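Local coordinates for protein glutathione S-transferase (Rhodospirillum rubrum F11, PDB 4O7H) that probably catalyses the conjugation of the thiol of glutathione to electrophilic substrates, as a dimeric glutathione S-transferase would, at residues Ala85-Glu90 / Met158-Asp163; Arg92-Trp97 / Leu141-Trp146; Arg151-Gly156 / Ala192-Arg197. One frame throughout, in Å; residues are numbered along the deposited sequence.

Contact 1. Residues Ala85-Glu90 / Met158-Asp163; sequences AAMRAE and MLTYAD
Thr160, whose methyl CG2 faces Met87 across the contact, gives its backbone N to Asp163 OD2 in a bond of 3.0 Å that is nearly straight (160°) and meets the carboxylate on its anti side. Thr160 OG1 accepts from Ala162 N at 3.1 Å, a more bent bond. Thr160 is thus the N-cap of helix 161-175 and Asp163 its partner in a capping box, an arrangement well known at the start of this helix in glutathione transferases. A threonine suits the place twice over: its oxygen turns inward to the first turn of the helix, while its methyl stays available for the neighbouring helix 85-119. The other carboxylate oxygen, Asp163 OD1, is taken by Leu154 N and Trp190 NE1, which helps to hold the acid still.

Between the segments the contact is apolar. In one of its two conformers Met87 is stretched out, CG anti to the backbone N (chi1 170°), and this brings its methyl CE up against Met158 and Thr160. There Met87 CE lies 4.1 Å from Thr160 CG2 and 3.8 Å from Met158 SD; a still shorter approach to Met158 CG is doubtful. Methionine, long and flexible, fits a place where a helix must span to a loop. Were an alanine at the position of Thr160, Ala162 N would probably lose its cap and a gap would open beside Met87 CE. Elsewhere on segment 85-90, Ala86 and Ala89 pack on Leu59 and Ile61 of the second subunit.

The chemistry is therefore divided: polar bonds within segment 158-163 fix where the helix begins, whereas its link to segment 85-90 rests on apolar contacts of Met87 with Met158 and Thr160, without directional bonds.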
# COMPACT_ATOMS: atom_id res chain seq x y z
N ALA A 85 5.88 19.96 1.58
CA ALA A 85 6.30 18.55 1.60
C ALA A 85 5.97 17.84 2.90
O ALA A 85 5.60 16.66 2.92
CB ALA A 85 7.78 18.43 1.31
N ALA A 86 6.16 18.52 4.02
CA ALA A 86 5.88 17.94 5.33
C ALA A 86 4.42 17.59 5.53
O ALA A 86 4.11 16.58 6.15
CB ALA A 86 6.33 18.89 6.45
N MET A 87 3.52 18.43 5.03
CA MET A 87 2.11 18.17 5.16
C MET A 87 1.75 16.99 4.28
O MET A 87 1.06 16.07 4.72
CB MET A 87 1.28 19.36 4.73
CG MET A 87 -0.19 18.99 4.64
SD MET A 87 -1.22 20.45 4.55
CE MET A 87 -2.79 19.60 4.63
N ARG A 88 2.24 17.02 3.05
CA ARG A 88 1.96 15.89 2.10
C ARG A 88 2.45 14.57 2.68
O ARG A 88 1.78 13.53 2.55
CB ARG A 88 2.60 16.16 0.74
CG ARG A 88 1.96 17.34 0.06
CD ARG A 88 2.87 17.95 -0.94
NE ARG A 88 3.03 17.13 -2.10
CZ ARG A 88 2.26 17.17 -3.18
NH1 ARG A 88 1.22 17.99 -3.22
NH2 ARG A 88 2.53 16.38 -4.21
N ALA A 89 3.61 14.58 3.34
CA ALA A 89 4.11 13.38 3.98
C ALA A 89 3.18 12.87 5.10
O ALA A 89 3.08 11.67 5.30
CB ALA A 89 5.51 13.63 4.53
N GLU A 90 2.57 13.78 5.86
CA GLU A 90 1.64 13.41 6.93
C GLU A 90 0.37 12.81 6.33
O GLU A 90 -0.17 11.78 6.80
CB GLU A 90 1.34 14.64 7.81
CG GLU A 90 0.33 14.44 8.90
CD GLU A 90 0.72 13.44 9.99
OE1 GLU A 90 1.88 12.98 10.03
OE2 GLU A 90 -0.17 13.09 10.82
N MET A 158 -6.82 21.08 6.23
CA MET A 158 -7.70 20.92 5.08
C MET A 158 -8.05 19.44 4.94
O MET A 158 -7.28 18.63 5.39
CB MET A 158 -7.03 21.39 3.80
CG MET A 158 -5.66 20.85 3.56
SD MET A 158 -4.90 21.47 2.03
CE MET A 158 -5.58 20.31 0.87
N LEU A 159 -9.20 19.17 4.36
CA LEU A 159 -9.58 17.81 4.06
C LEU A 159 -8.60 17.25 3.01
O LEU A 159 -8.25 17.93 2.03
CB LEU A 159 -11.03 17.75 3.58
CG LEU A 159 -11.50 16.32 3.29
CD1 LEU A 159 -12.89 16.03 3.85
CD2 LEU A 159 -11.38 16.04 1.83
N THR A 160 -8.17 15.98 3.21
CA THR A 160 -7.18 15.36 2.32
C THR A 160 -7.54 13.91 2.09
O THR A 160 -8.54 13.40 2.61
CB THR A 160 -5.77 15.38 2.92
OG1 THR A 160 -5.74 14.60 4.12
CG2 THR A 160 -5.35 16.81 3.19
N TYR A 161 -6.69 13.26 1.31
CA TYR A 161 -6.82 11.83 1.07
C TYR A 161 -6.82 11.09 2.43
O TYR A 161 -7.32 9.98 2.53
CB TYR A 161 -5.68 11.31 0.22
CG TYR A 161 -5.84 11.62 -1.24
CD1 TYR A 161 -6.98 11.20 -1.91
CD2 TYR A 161 -4.88 12.27 -1.95
CE1 TYR A 161 -7.11 11.44 -3.25
CE2 TYR A 161 -5.02 12.49 -3.30
CZ TYR A 161 -6.16 12.12 -3.92
OH TYR A 161 -6.28 12.37 -5.26
N ALA A 162 -6.25 11.64 3.48
CA ALA A 162 -6.32 10.95 4.76
C ALA A 162 -7.71 10.77 5.25
O ALA A 162 -8.12 9.65 5.70
CB ALA A 162 -5.49 11.70 5.81
N ASP A 163 -8.48 11.85 5.26
CA ASP A 163 -9.88 11.77 5.68
C ASP A 163 -10.69 10.86 4.75
O ASP A 163 -11.50 10.03 5.19
CB ASP A 163 -10.52 13.16 5.63
CG ASP A 163 -9.78 14.17 6.46
OD1 ASP A 163 -10.09 14.27 7.68
OD2 ASP A 163 -8.90 14.86 5.88

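Contact 2. Residues Arg92-Trp97 / Leu141-Trp146; sequences RRLVAW and LRYISW
Tyr143 reaches from helix 127-150 to Arg93, Leu94 and Trp97 of helix 85-119, joining the two antiparallel helices that open the all-helical C-terminal domain of the glutathione transferase fold. The local axes are 13.3 Å apart and run at 160° to each other, so wide a spacing that large side chains must bridge it. Tyr143 does so with CG anti to its own N (chi1 -172°), which lets the ring extend to the side chains of helix 85-119.

The polar part is a two-pronged grip on one atom. Arg93 NH1 and Arg93 NH2 both donate to Tyr143 OH, at 3.1 and 2.9 Å, with the oxygen close to the guanidinium plane. Arg93 NH2 also pairs with Glu90 OE2, so the acid one turn back along the helix steadies the arginine that holds the phenol.

The aromatic part lies further in. Tyr143 CE2 sits 3.7 Å above the plane of the Trp97 indole, over its centre; the six-membered ring of Trp97 and the Tyr143 ring are inclined at 40°, an oblique pair. A tryptophan suits this place because it offers a broad apolar face while its NE1 can bond to His140 ND1. Where the contact meets the dimer interface, Pro46 of the second subunit packs on both Arg93 and Tyr143.

Leu94 adds an apolar contact. Its CD2 comes within 4.1 Å of Tyr143 CE2, and its CG lies 3.8 Å above one face of the Arg93 guanidinium, offset toward the rim.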
# COMPACT_ATOMS: atom_id res chain seq x y z
N ARG A 92 0.21 11.24 3.47
CA ARG A 92 0.60 9.92 2.96
C ARG A 92 0.82 8.88 4.08
O ARG A 92 0.44 7.68 3.93
CB ARG A 92 1.78 10.02 2.00
CG ARG A 92 1.45 10.75 0.73
CD ARG A 92 2.50 10.53 -0.32
NE ARG A 92 2.28 11.25 -1.58
CZ ARG A 92 2.87 12.38 -1.95
NH1 ARG A 92 3.69 13.05 -1.15
NH2 ARG A 92 2.65 12.85 -3.14
N ARG A 93 1.38 9.32 5.21
CA ARG A 93 1.49 8.49 6.39
C ARG A 93 0.14 7.96 6.80
O ARG A 93 0.00 6.76 7.08
CB ARG A 93 2.15 9.28 7.58
CG ARG A 93 2.31 8.44 8.84
CD ARG A 93 2.82 9.27 10.02
NE ARG A 93 1.80 10.15 10.61
CZ ARG A 93 0.87 9.71 11.45
NH1 ARG A 93 0.81 8.41 11.76
NH2 ARG A 93 -0.00 10.56 11.95
N LEU A 94 -0.83 8.85 6.88
CA LEU A 94 -2.15 8.47 7.36
C LEU A 94 -2.89 7.64 6.32
O LEU A 94 -3.61 6.69 6.66
CB LEU A 94 -2.94 9.72 7.77
CG LEU A 94 -2.50 10.25 9.14
CD1 LEU A 94 -3.06 11.64 9.32
CD2 LEU A 94 -2.92 9.32 10.27
N VAL A 95 -2.73 7.98 5.03
CA VAL A 95 -3.24 7.08 3.98
C VAL A 95 -2.75 5.67 4.22
O VAL A 95 -3.53 4.70 4.16
CB VAL A 95 -2.89 7.58 2.55
CG1 VAL A 95 -3.18 6.53 1.51
CG2 VAL A 95 -3.70 8.82 2.28
N ALA A 96 -1.43 5.51 4.42
CA ALA A 96 -0.88 4.18 4.70
C ALA A 96 -1.42 3.58 6.01
O ALA A 96 -1.65 2.37 6.06
CB ALA A 96 0.64 4.24 4.76
N TRP A 97 -1.56 4.37 7.04
CA TRP A 97 -2.13 3.86 8.29
C TRP A 97 -3.46 3.12 7.99
O TRP A 97 -3.69 1.99 8.48
CB TRP A 97 -2.41 4.99 9.24
CG TRP A 97 -3.02 4.52 10.51
CD1 TRP A 97 -4.35 4.25 10.72
CD2 TRP A 97 -2.36 4.27 11.76
NE1 TRP A 97 -4.54 3.83 12.00
CE2 TRP A 97 -3.33 3.87 12.67
CE3 TRP A 97 -1.03 4.39 12.19
CZ2 TRP A 97 -3.03 3.54 14.00
CZ3 TRP A 97 -0.74 4.07 13.48
CH2 TRP A 97 -1.72 3.67 14.38
N LEU A 141 -10.41 4.01 16.11
CA LEU A 141 -11.28 5.10 16.47
C LEU A 141 -10.71 6.00 17.55
O LEU A 141 -10.90 7.20 17.47
CB LEU A 141 -12.66 4.62 16.87
CG LEU A 141 -13.46 4.08 15.68
CD1 LEU A 141 -14.59 3.19 16.19
CD2 LEU A 141 -13.99 5.18 14.76
N ARG A 142 -9.99 5.43 18.52
CA ARG A 142 -9.34 6.25 19.55
C ARG A 142 -8.28 7.16 18.92
O ARG A 142 -8.12 8.34 19.31
CB ARG A 142 -8.70 5.39 20.66
CG ARG A 142 -9.68 4.69 21.58
CD ARG A 142 -9.03 4.28 22.92
NE ARG A 142 -7.97 3.31 22.72
CZ ARG A 142 -8.17 2.00 22.59
NH1 ARG A 142 -9.40 1.50 22.63
NH2 ARG A 142 -7.13 1.20 22.39
N TYR A 143 -7.56 6.63 17.93
CA TYR A 143 -6.54 7.42 17.25
C TYR A 143 -7.13 8.55 16.44
O TYR A 143 -6.65 9.66 16.43
CB TYR A 143 -5.67 6.50 16.38
CG TYR A 143 -4.47 7.14 15.78
CD1 TYR A 143 -3.67 7.99 16.54
CD2 TYR A 143 -4.14 6.92 14.46
CE1 TYR A 143 -2.55 8.58 15.98
CE2 TYR A 143 -3.02 7.50 13.90
CZ TYR A 143 -2.23 8.33 14.66
OH TYR A 143 -1.15 8.96 14.14
N ILE A 144 -8.19 8.25 15.69
CA ILE A 144 -8.91 9.28 14.97
C ILE A 144 -9.38 10.38 15.91
O ILE A 144 -9.22 11.57 15.64
CB ILE A 144 -10.09 8.66 14.20
CG1 ILE A 144 -9.57 7.79 13.05
CG2 ILE A 144 -11.03 9.74 13.71
CD1 ILE A 144 -10.64 7.00 12.34
N SER A 145 -9.96 9.96 17.03
CA SER A 145 -10.45 10.93 18.01
C SER A 145 -9.31 11.84 18.51
O SER A 145 -9.48 13.04 18.62
CB SER A 145 -11.10 10.25 19.19
OG SER A 145 -12.30 9.56 18.81
N TRP A 146 -8.16 11.25 18.77
CA TRP A 146 -6.95 12.01 19.18
C TRP A 146 -6.50 13.02 18.14
O TRP A 146 -6.33 14.24 18.42
CB TRP A 146 -5.82 11.02 19.52
CG TRP A 146 -4.61 11.71 20.02
CD1 TRP A 146 -3.54 12.11 19.28
CD2 TRP A 146 -4.36 12.14 21.37
NE1 TRP A 146 -2.63 12.78 20.10
CE2 TRP A 146 -3.10 12.78 21.38
CE3 TRP A 146 -5.08 12.02 22.56
CZ2 TRP A 146 -2.55 13.35 22.55
CZ3 TRP A 146 -4.49 12.60 23.75
CH2 TRP A 146 -3.27 13.23 23.71

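Contact 3. Residues Arg151-Gly156 / Ala192-Arg197; sequences RRWLAG and ALVKSR
The indole of Trp153 meets helix 185-195 with the far end of its six-membered ring. Val194 CG2 comes to the edge, near the ring plane, 3.9 Å from Trp153 CZ3. Leu193 approaches obliquely, its CB 4.3 Å from Trp153 CH2. From another direction the guanidinium of Arg197, its plane almost at right angles to the indole (86°), also approaches obliquely, with NH1 4.1 Å from Trp153 CZ2. Leu159 and Asp163 of the same chain also touch the Trp153 side chain.

A tryptophan suits the loop because its length lets one residue span a CA-to-CA gap of 9.7 Å to Val194. A short branched valine offers a methyl, CG2, to the indole edge without pushing the helix away. In Arg197 the bend at chi3 (66°) brings NH1 near the ring while NH2 forms a salt bridge with Glu22, on helix 11-22 of the thioredoxin-like domain.

The backbone behind the ring is well braced. A type I turn runs from Trp153 to Gly156, closed by Gly156 N to Trp153 O at 3.2 Å, with Trp153 N to Gly156 O at 2.8 Å as an additional bond. Arg151 NH2 donates to Leu154 O at 2.8 Å, in the carbonyl plane and on a lone pair. At Gly156 a side chain would press on the carbonyl oxygen of Ala155, which explains the glycine.

Tied by Leu154 N to Asp163 OD1, the turn in this protein leads into the capped helix 161-175 of the glutathione transferase C-terminal domain.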
# COMPACT_ATOMS: atom_id res chain seq x y z
N ARG A 151 -6.67 18.74 15.49
CA ARG A 151 -6.56 19.23 14.14
C ARG A 151 -7.93 19.44 13.54
O ARG A 151 -8.89 18.87 14.01
CB ARG A 151 -5.83 18.17 13.31
CG ARG A 151 -4.45 17.83 13.75
CD ARG A 151 -3.95 16.61 13.01
NE ARG A 151 -2.57 16.29 13.37
CZ ARG A 151 -1.81 15.38 12.76
NH1 ARG A 151 -0.59 15.16 13.19
NH2 ARG A 151 -2.26 14.72 11.71
N ARG A 152 -8.01 20.25 12.50
CA ARG A 152 -9.26 20.53 11.84
C ARG A 152 -9.77 19.27 11.12
O ARG A 152 -10.94 18.93 11.20
CB ARG A 152 -9.02 21.66 10.85
CG ARG A 152 -10.26 22.19 10.19
CD ARG A 152 -9.83 23.22 9.16
NE ARG A 152 -10.94 23.99 8.63
CZ ARG A 152 -11.80 24.63 9.41
NH1 ARG A 152 -11.68 24.53 10.73
NH2 ARG A 152 -12.79 25.33 8.88
N TRP A 153 -8.85 18.60 10.43
CA TRP A 153 -9.14 17.38 9.68
C TRP A 153 -8.01 16.41 10.04
O TRP A 153 -7.06 16.75 10.74
CB TRP A 153 -9.17 17.67 8.18
CG TRP A 153 -10.31 18.51 7.75
CD1 TRP A 153 -10.28 19.86 7.47
CD2 TRP A 153 -11.66 18.10 7.53
NE1 TRP A 153 -11.54 20.29 7.11
CE2 TRP A 153 -12.40 19.24 7.13
CE3 TRP A 153 -12.33 16.88 7.67
CZ2 TRP A 153 -13.77 19.19 6.83
CZ3 TRP A 153 -13.68 16.83 7.39
CH2 TRP A 153 -14.39 17.99 6.99
N LEU A 154 -8.04 15.15 9.57
CA LEU A 154 -7.11 14.16 10.16
C LEU A 154 -5.62 14.47 9.97
O LEU A 154 -4.82 14.16 10.83
CB LEU A 154 -7.29 12.76 9.56
CG LEU A 154 -8.52 11.98 9.91
CD1 LEU A 154 -8.38 10.58 9.28
CD2 LEU A 154 -8.66 11.85 11.41
N ALA A 155 -5.28 15.10 8.85
CA ALA A 155 -3.89 15.39 8.51
C ALA A 155 -3.52 16.83 8.70
O ALA A 155 -2.37 17.21 8.41
CB ALA A 155 -3.58 14.98 7.07
N GLY A 156 -4.45 17.65 9.16
CA GLY A 156 -4.21 19.09 9.39
C GLY A 156 -5.37 19.99 8.99
O GLY A 156 -6.52 19.70 9.26
N ALA A 192 -19.38 12.06 10.65
CA ALA A 192 -20.60 12.74 10.23
C ALA A 192 -20.33 13.90 9.30
O ALA A 192 -21.11 14.14 8.39
CB ALA A 192 -21.35 13.22 11.48
N LEU A 193 -19.24 14.62 9.56
CA LEU A 193 -18.85 15.70 8.67
C LEU A 193 -18.44 15.19 7.30
O LEU A 193 -18.91 15.73 6.26
CB LEU A 193 -17.74 16.52 9.24
CG LEU A 193 -18.03 17.43 10.41
CD1 LEU A 193 -16.69 18.04 10.81
CD2 LEU A 193 -19.02 18.49 9.97
N VAL A 194 -17.70 14.08 7.26
CA VAL A 194 -17.29 13.59 5.93
C VAL A 194 -18.48 13.02 5.18
O VAL A 194 -18.64 13.25 3.97
CB VAL A 194 -16.15 12.55 6.03
CG1 VAL A 194 -15.82 12.02 4.63
CG2 VAL A 194 -14.92 13.17 6.71
N LYS A 195 -19.28 12.23 5.88
CA LYS A 195 -20.41 11.52 5.23
C LYS A 195 -21.48 12.46 4.66
O LYS A 195 -22.25 12.06 3.77
CB LYS A 195 -21.02 10.47 6.14
CG LYS A 195 -22.09 10.97 7.06
CD LYS A 195 -22.72 9.84 7.93
CE LYS A 195 -23.60 8.81 7.23
NZ LYS A 195 -24.28 7.95 8.23
N SER A 196 -21.50 13.69 5.18
CA SER A 196 -22.44 14.75 4.78
C SER A 196 -21.99 15.56 3.56
O SER A 196 -22.70 16.44 3.12
CB SER A 196 -22.65 15.70 5.96
OG SER A 196 -23.39 15.08 7.01
N ARG A 197 -20.79 15.29 3.05
CA ARG A 197 -20.30 15.98 1.86
C ARG A 197 -20.92 15.37 0.61
O ARG A 197 -21.16 14.17 0.56
CB ARG A 197 -18.77 15.93 1.80
CG ARG A 197 -18.08 16.51 2.99
CD ARG A 197 -16.57 16.39 2.95
NE ARG A 197 -15.91 17.15 1.91
CZ ARG A 197 -15.49 18.40 2.02
NH1 ARG A 197 -15.64 19.06 3.16
NH2 ARG A 197 -14.85 18.97 0.99

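In the fold
All three contacts are partly buried, with centres 11 to 12 Å apart. Contacts 1 and 2 share helix 85-119 and both border the second subunit, whereas no other chain of the assembly touches the segments of contact 3. Contact 2 combines hydrogen bonds with an aromatic pair; contacts 1 and 3 have no polar bond between their own two segments, their polar groups bonding within a segment or to other parts of the fold. A salt bridge, a probable hydrogen bond and apolar packing connect the three: Glu90 of contact 1 binds Arg151 of contact 3, Asp163 receives Leu154 N, and Leu94 of contact 2 packs on Ala162 and Ala155.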